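Local coordinates for YARHG domain-containing protein (Legionella pneumophila subsp. pneumophila, PDB 4G2A) that is of unknown function but is a putative nutrient-binding protein that combines a DUF4424 region with a YARHG domain, at residues T51-L56 with P132-V137; I14-P19 with T61-F66. All coordinates share one frame; numbering follows the deposited sequence.

Contact 1. Residues T51-L56 with P132-V137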
loop_
_atom_site.group_PDB
_atom_site.type_symbol
_atom_site.label_atom_id
_atom_site.label_comp_id
_atom_site.label_asym_id
_atom_site.label_seq_id
_atom_site.Cartn_x
_atom_site.Cartn_y
_atom_site.Cartn_z
ATOM N N THR A 51 21.656 -4.983 -3.699
ATOM C CA THR A 51 23.027 -5.426 -3.916
ATOM C C THR A 51 23.313 -5.174 -5.380
ATOM O O THR A 51 22.555 -5.623 -6.238
ATOM C CB THR A 51 23.193 -6.902 -3.479
ATOM O OG1 THR A 51 22.665 -7.089 -2.168
ATOM C CG2 THR A 51 24.609 -7.361 -3.500
ATOM N N PHE A 52 24.355 -4.417 -5.658
ATOM C CA PHE A 52 24.780 -4.069 -7.015
ATOM C C PHE A 52 26.150 -4.613 -7.276
ATOM O O PHE A 52 26.985 -4.575 -6.372
ATOM C CB PHE A 52 24.807 -2.546 -7.210
ATOM C CG PHE A 52 23.459 -1.872 -7.158
ATOM C CD1 PHE A 52 22.682 -1.752 -8.302
ATOM C CD2 PHE A 52 22.987 -1.320 -5.977
ATOM C CE1 PHE A 52 21.446 -1.116 -8.255
ATOM C CE2 PHE A 52 21.754 -0.681 -5.929
ATOM C CZ PHE A 52 20.994 -0.567 -7.070
ATOM N N LYS A 53 26.413 -5.089 -8.499
ATOM C CA LYS A 53 27.743 -5.569 -8.834
ATOM C C LYS A 53 28.333 -4.836 -10.062
ATOM O O LYS A 53 27.694 -4.745 -11.116
ATOM C CB LYS A 53 27.784 -7.096 -9.058
ATOM C CG LYS A 53 29.228 -7.614 -9.072
ATOM C CD LYS A 53 29.368 -9.086 -9.407
ATOM C CE LYS A 53 30.789 -9.472 -9.797
ATOM N NZ LYS A 53 31.059 -9.232 -11.251
ATOM N N ASN A 54 29.578 -4.339 -9.907
ATOM C CA ASN A 54 30.348 -3.760 -10.989
ATOM C C ASN A 54 30.866 -4.930 -11.843
ATOM O O ASN A 54 31.619 -5.760 -11.337
ATOM C CB ASN A 54 31.497 -2.903 -10.444
ATOM C CG ASN A 54 32.366 -2.292 -11.527
ATOM O OD1 ASN A 54 31.987 -2.225 -12.691
ATOM N ND2 ASN A 54 33.523 -1.788 -11.163
ATOM N N THR A 55 30.426 -5.031 -13.107
ATOM C CA THR A 55 30.831 -6.157 -13.948
ATOM C C THR A 55 32.123 -5.865 -14.722
ATOM O O THR A 55 32.641 -6.765 -15.394
ATOM C CB THR A 55 29.707 -6.575 -14.888
ATOM O OG1 THR A 55 29.488 -5.539 -15.843
ATOM C CG2 THR A 55 28.435 -6.924 -14.149
ATOM N N LEU A 56 32.660 -4.630 -14.592
ATOM C CA LEU A 56 33.904 -4.189 -15.233
ATOM C C LEU A 56 35.096 -4.364 -14.313
ATOM O O LEU A 56 35.001 -4.067 -13.126
ATOM C CB LEU A 56 33.812 -2.710 -15.650
ATOM C CG LEU A 56 32.711 -2.310 -16.610
ATOM C CD1 LEU A 56 32.771 -0.811 -16.888
ATOM C CD2 LEU A 56 32.809 -3.080 -17.936
ATOM N N PRO A 132 34.853 -0.072 -6.717
ATOM C CA PRO A 132 36.187 -0.590 -7.076
ATOM C C PRO A 132 36.099 -1.680 -8.181
ATOM O O PRO A 132 34.992 -2.157 -8.464
ATOM C CB PRO A 132 36.685 -1.210 -5.747
ATOM C CG PRO A 132 35.877 -0.567 -4.687
ATOM C CD PRO A 132 34.532 -0.366 -5.305
ATOM N N PRO A 133 37.219 -2.131 -8.803
ATOM C CA PRO A 133 37.108 -3.175 -9.851
ATOM C C PRO A 133 36.404 -4.461 -9.388
ATOM O O PRO A 133 36.755 -5.034 -8.354
ATOM C CB PRO A 133 38.574 -3.460 -10.223
ATOM C CG PRO A 133 39.294 -2.203 -9.890
ATOM C CD PRO A 133 38.620 -1.684 -8.645
ATOM N N LEU A 134 35.384 -4.883 -10.160
ATOM C CA LEU A 134 34.532 -6.078 -9.991
ATOM C C LEU A 134 33.813 -6.171 -8.608
ATOM O O LEU A 134 33.319 -7.245 -8.230
ATOM C CB LEU A 134 35.339 -7.370 -10.270
ATOM C CG LEU A 134 35.740 -7.600 -11.738
ATOM C CD1 LEU A 134 36.664 -8.791 -11.869
ATOM C CD2 LEU A 134 34.501 -7.753 -12.659
ATOM N N ALA A 135 33.690 -5.032 -7.908
ATOM C CA ALA A 135 33.145 -4.960 -6.564
ATOM C C ALA A 135 31.627 -4.841 -6.489
ATOM O O ALA A 135 30.965 -4.442 -7.440
ATOM C CB ALA A 135 33.773 -3.800 -5.824
ATOM N N THR A 136 31.091 -5.235 -5.319
ATOM C CA THR A 136 29.687 -5.198 -4.928
ATOM C C THR A 136 29.476 -3.972 -4.006
ATOM O O THR A 136 30.306 -3.687 -3.138
ATOM C CB THR A 136 29.307 -6.541 -4.243
ATOM O OG1 THR A 136 29.429 -7.617 -5.176
ATOM C CG2 THR A 136 27.906 -6.548 -3.682
ATOM N N VAL A 137 28.387 -3.258 -4.199
ATOM C CA VAL A 137 28.062 -2.108 -3.355
ATOM C C VAL A 137 26.682 -2.355 -2.779
ATOM O O VAL A 137 25.773 -2.774 -3.497
ATOM C CB VAL A 137 28.195 -0.739 -4.098
ATOM C CG1 VAL A 137 27.516 0.400 -3.346
ATOM C CG2 VAL A 137 29.664 -0.406 -4.342
#
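Leu-134 lies over the backbone that leaves the strand of Thr-51 to Asn-54, its CD2 methyl 3.5 Å from Thr-55 O. Lys-53 runs beside it in the same direction: its chain is extended as far as CE, and the bend at chi4 (-85°) sets NZ 4.0 Å from Leu-134 CD2. Farther along this face the two threonines meet methyl to methyl, with Thr-51 CG2 3.4 Å from Thr-136 CG2, a tight approach, while Thr-51 OG1 is held by Ser-25 on the adjoining strand.

Asn-54 is the polar centre of the contact. Its CG stands anti to the backbone N (chi1 179°), and the amide reaches the turn opposite, ND2 donating to Pro-132 O at 3.1 Å. That carbonyl lies close to the amide plane of Asn-54, yet the donor sits well above the carbonyl's own plane. Ala-135 N, which closes the turn, approaches Pro-132 O from the other face, so two N-H groups grip one oxygen. ND2 also bonds Lys-58 O, and OD1 accepts from Leu-56 N, leaving the amide little freedom to rotate.

The backbones pair through Phe-52 with Val-137, in both directions, and Asn-54 N continues the series with a nearly straight bond of 2.8 Å to Ala-135 O. Beyond it, Leu-134 N bonds Leu-56 O at 3.1 Å. Phe-52 and Val-137 share the buried face, where both touch Phe-131.

This is antiparallel pairing where strand 43-54 ends and strand 136-150 begins: an Asx turn at Asn-54 follows the first, and a type II turn, Pro-132 to Ala-135, with Leu-134 at its positive-phi position (56°), leads into the second.

Contact 2. Residues I14-P19 with T61-F66. With SO4 (sulfate ion), chain B.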
loop_
_atom_site.group_PDB
_atom_site.type_symbol
_atom_site.label_atom_id
_atom_site.label_comp_id
_atom_site.label_asym_id
_atom_site.label_seq_id
_atom_site.Cartn_x
_atom_site.Cartn_y
_atom_site.Cartn_z
ATOM N N ILE A 14 17.677 4.039 -9.495
ATOM C CA ILE A 14 17.918 3.937 -10.926
ATOM C C ILE A 14 19.226 4.641 -11.294
ATOM O O ILE A 14 19.614 5.589 -10.612
ATOM C CB ILE A 14 16.712 4.467 -11.753
ATOM C CG1 ILE A 14 16.401 5.936 -11.479
ATOM C CG2 ILE A 14 15.482 3.605 -11.564
ATOM C CD1 ILE A 14 16.380 6.742 -12.696
ATOM N N PRO A 15 19.895 4.247 -12.396
ATOM C CA PRO A 15 21.090 4.997 -12.812
ATOM C C PRO A 15 20.721 6.211 -13.674
ATOM O O PRO A 15 19.737 6.172 -14.412
ATOM C CB PRO A 15 21.894 3.970 -13.617
ATOM C CG PRO A 15 20.896 2.937 -14.081
ATOM C CD PRO A 15 19.595 3.137 -13.333
ATOM N N VAL A 16 21.525 7.290 -13.581
ATOM C CA VAL A 16 21.360 8.526 -14.351
ATOM C C VAL A 16 21.730 8.232 -15.824
ATOM O O VAL A 16 21.032 8.692 -16.730
ATOM C CB VAL A 16 22.207 9.677 -13.733
ATOM C CG1 VAL A 16 22.127 10.952 -14.571
ATOM C CG2 VAL A 16 21.776 9.961 -12.300
ATOM N N SER A 17 22.781 7.411 -16.041
ATOM C CA SER A 17 23.276 6.975 -17.357
ATOM C C SER A 17 23.009 5.451 -17.596
ATOM O O SER A 17 22.049 4.911 -17.047
ATOM C CB SER A 17 24.768 7.294 -17.491
ATOM O OG SER A 17 25.003 8.690 -17.418
ATOM N N GLN A 18 23.817 4.789 -18.462
ATOM C CA GLN A 18 23.708 3.356 -18.792
ATOM C C GLN A 18 24.998 2.648 -18.317
ATOM O O GLN A 18 25.923 2.457 -19.114
ATOM C CB GLN A 18 23.458 3.143 -20.304
ATOM C CG GLN A 18 22.202 3.830 -20.850
ATOM C CD GLN A 18 22.289 4.126 -22.335
ATOM O OE1 GLN A 18 23.240 4.755 -22.822
ATOM N NE2 GLN A 18 21.267 3.729 -23.082
ATOM N N PRO A 19 25.123 2.319 -17.009
ATOM C CA PRO A 19 26.378 1.733 -16.530
ATOM C C PRO A 19 26.428 0.213 -16.651
ATOM O O PRO A 19 25.406 -0.450 -16.857
ATOM C CB PRO A 19 26.393 2.157 -15.061
ATOM C CG PRO A 19 24.968 2.106 -14.661
ATOM C CD PRO A 19 24.161 2.471 -15.897
ATOM N N THR A 61 32.495 5.293 -11.066
ATOM C CA THR A 61 31.768 6.248 -10.228
ATOM C C THR A 61 30.498 6.603 -10.975
ATOM O O THR A 61 30.556 7.077 -12.115
ATOM C CB THR A 61 32.633 7.477 -9.864
ATOM O OG1 THR A 61 33.826 7.035 -9.206
ATOM C CG2 THR A 61 31.896 8.465 -8.963
ATOM N N ILE A 62 29.352 6.312 -10.359
ATOM C CA ILE A 62 28.049 6.577 -10.968
ATOM C C ILE A 62 27.153 7.348 -9.991
ATOM O O ILE A 62 27.316 7.283 -8.770
ATOM C CB ILE A 62 27.326 5.287 -11.502
ATOM C CG1 ILE A 62 26.739 4.402 -10.376
ATOM C CG2 ILE A 62 28.175 4.472 -12.488
ATOM C CD1 ILE A 62 25.379 3.812 -10.701
ATOM N N SER A 63 26.211 8.075 -10.552
ATOM C CA SER A 63 25.207 8.794 -9.807
ATOM C C SER A 63 23.920 7.938 -9.831
ATOM O O SER A 63 23.502 7.446 -10.889
ATOM C CB SER A 63 25.001 10.186 -10.406
ATOM O OG SER A 63 24.215 11.013 -9.564
HETATM N N MSE A 64 23.371 7.664 -8.654
HETATM C CA MSE A 64 22.143 6.895 -8.497
HETATM C C MSE A 64 21.045 7.827 -8.099
HETATM O O MSE A 64 21.308 8.805 -7.400
HETATM C CB MSE A 64 22.300 5.817 -7.432
HETATM C CG MSE A 64 23.042 4.607 -7.884
HETATM SE SE MSE A 64 22.701 3.160 -6.633
HETATM C CE MSE A 64 24.110 1.964 -7.266
ATOM N N ALA A 65 19.802 7.510 -8.495
ATOM C CA ALA A 65 18.653 8.337 -8.159
ATOM C C ALA A 65 17.493 7.519 -7.649
ATOM O O ALA A 65 17.235 6.421 -8.166
ATOM C CB ALA A 65 18.217 9.133 -9.374
ATOM N N PHE A 66 16.784 8.067 -6.628
ATOM C CA PHE A 66 15.541 7.510 -6.090
ATOM C C PHE A 66 14.399 8.401 -6.595
ATOM O O PHE A 66 14.250 9.491 -6.064
ATOM C CB PHE A 66 15.535 7.401 -4.548
ATOM C CG PHE A 66 14.157 7.131 -3.955
ATOM C CD1 PHE A 66 13.637 5.841 -3.912
ATOM C CD2 PHE A 66 13.393 8.164 -3.423
ATOM C CE1 PHE A 66 12.387 5.589 -3.329
ATOM C CE2 PHE A 66 12.136 7.908 -2.854
ATOM C CZ PHE A 66 11.650 6.620 -2.804
HETATM S S SO4 B . 26.724 9.307 -13.962
HETATM O O1 SO4 B . 25.983 10.548 -14.203
HETATM O O2 SO4 B . 27.065 8.658 -15.230
HETATM O O3 SO4 B . 27.958 9.604 -13.227
HETATM O O4 SO4 B . 25.890 8.411 -13.181
HETATM O O HOH W 1 24.731 6.363 -13.956
#
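Ile-62 places its CG2 methyl 3.9 Å from Pro-19 CB, an apolar touch where segment 14-19, after bulging outward beyond its strand, returns to strand 60-68. At Ser-63 the contact becomes polar. Its carbonyl O takes a weak bond of 3.3 Å from Val-16 N, while Val-16 CG2 packs 3.7 Å from Ser-63 CB. Ser-63 N turns to a sulfate ion, probably from the crystallisation liquor, and donates almost straight to sulfate O4 at 2.7 Å; Ser-17 OG bonds another oxygen of the same ion, so the anion bridges the two segments. Met-64, a selenomethionine here, pairs with Pro-15 across a non-hydrogen-bonded site, and its extended side chain leads away from the contact. Ala-65 makes the two firm backbone bonds, giving its N-H to Ile-14 O (2.9 Å) and receiving that of Ile-14 at its own O (2.8 Å). Ile-14 CG1, between the backbone N and the carbonyl carbon (chi1 60°), comes within 3.5 Å of Ala-65 O, beyond the oxygen and out of the carbonyl plane. Strand 60-68 is thus flanked by strand 10-15 and by strand 123-131, with which Ile-62, Met-64 and Phe-66 form backbone hydrogen bonds at Thr-129, Trp-127 and Tyr-125.

In the fold
Contacts 1 and 2 have centres about 14 Å apart and meet directly, Phe-52 CD2 lying 3.7 Å from Met-64 CE. Their segments alternate along the chain: strands 43-54 and 60-68 are consecutive, and each goes to a different partner, 136-150 in contact 1 and 10-15 in contact 2. Strand 123-131 ties them together, since it pairs with 60-68 and then enters the turn of contact 1. Trp-167 joins them again, meeting the Phe-52 ring and touching Pro-15 and Ile-62. No active site is known for this protein; the sulfate sits at contact 2, and its presence does not by itself identify a binding pocket.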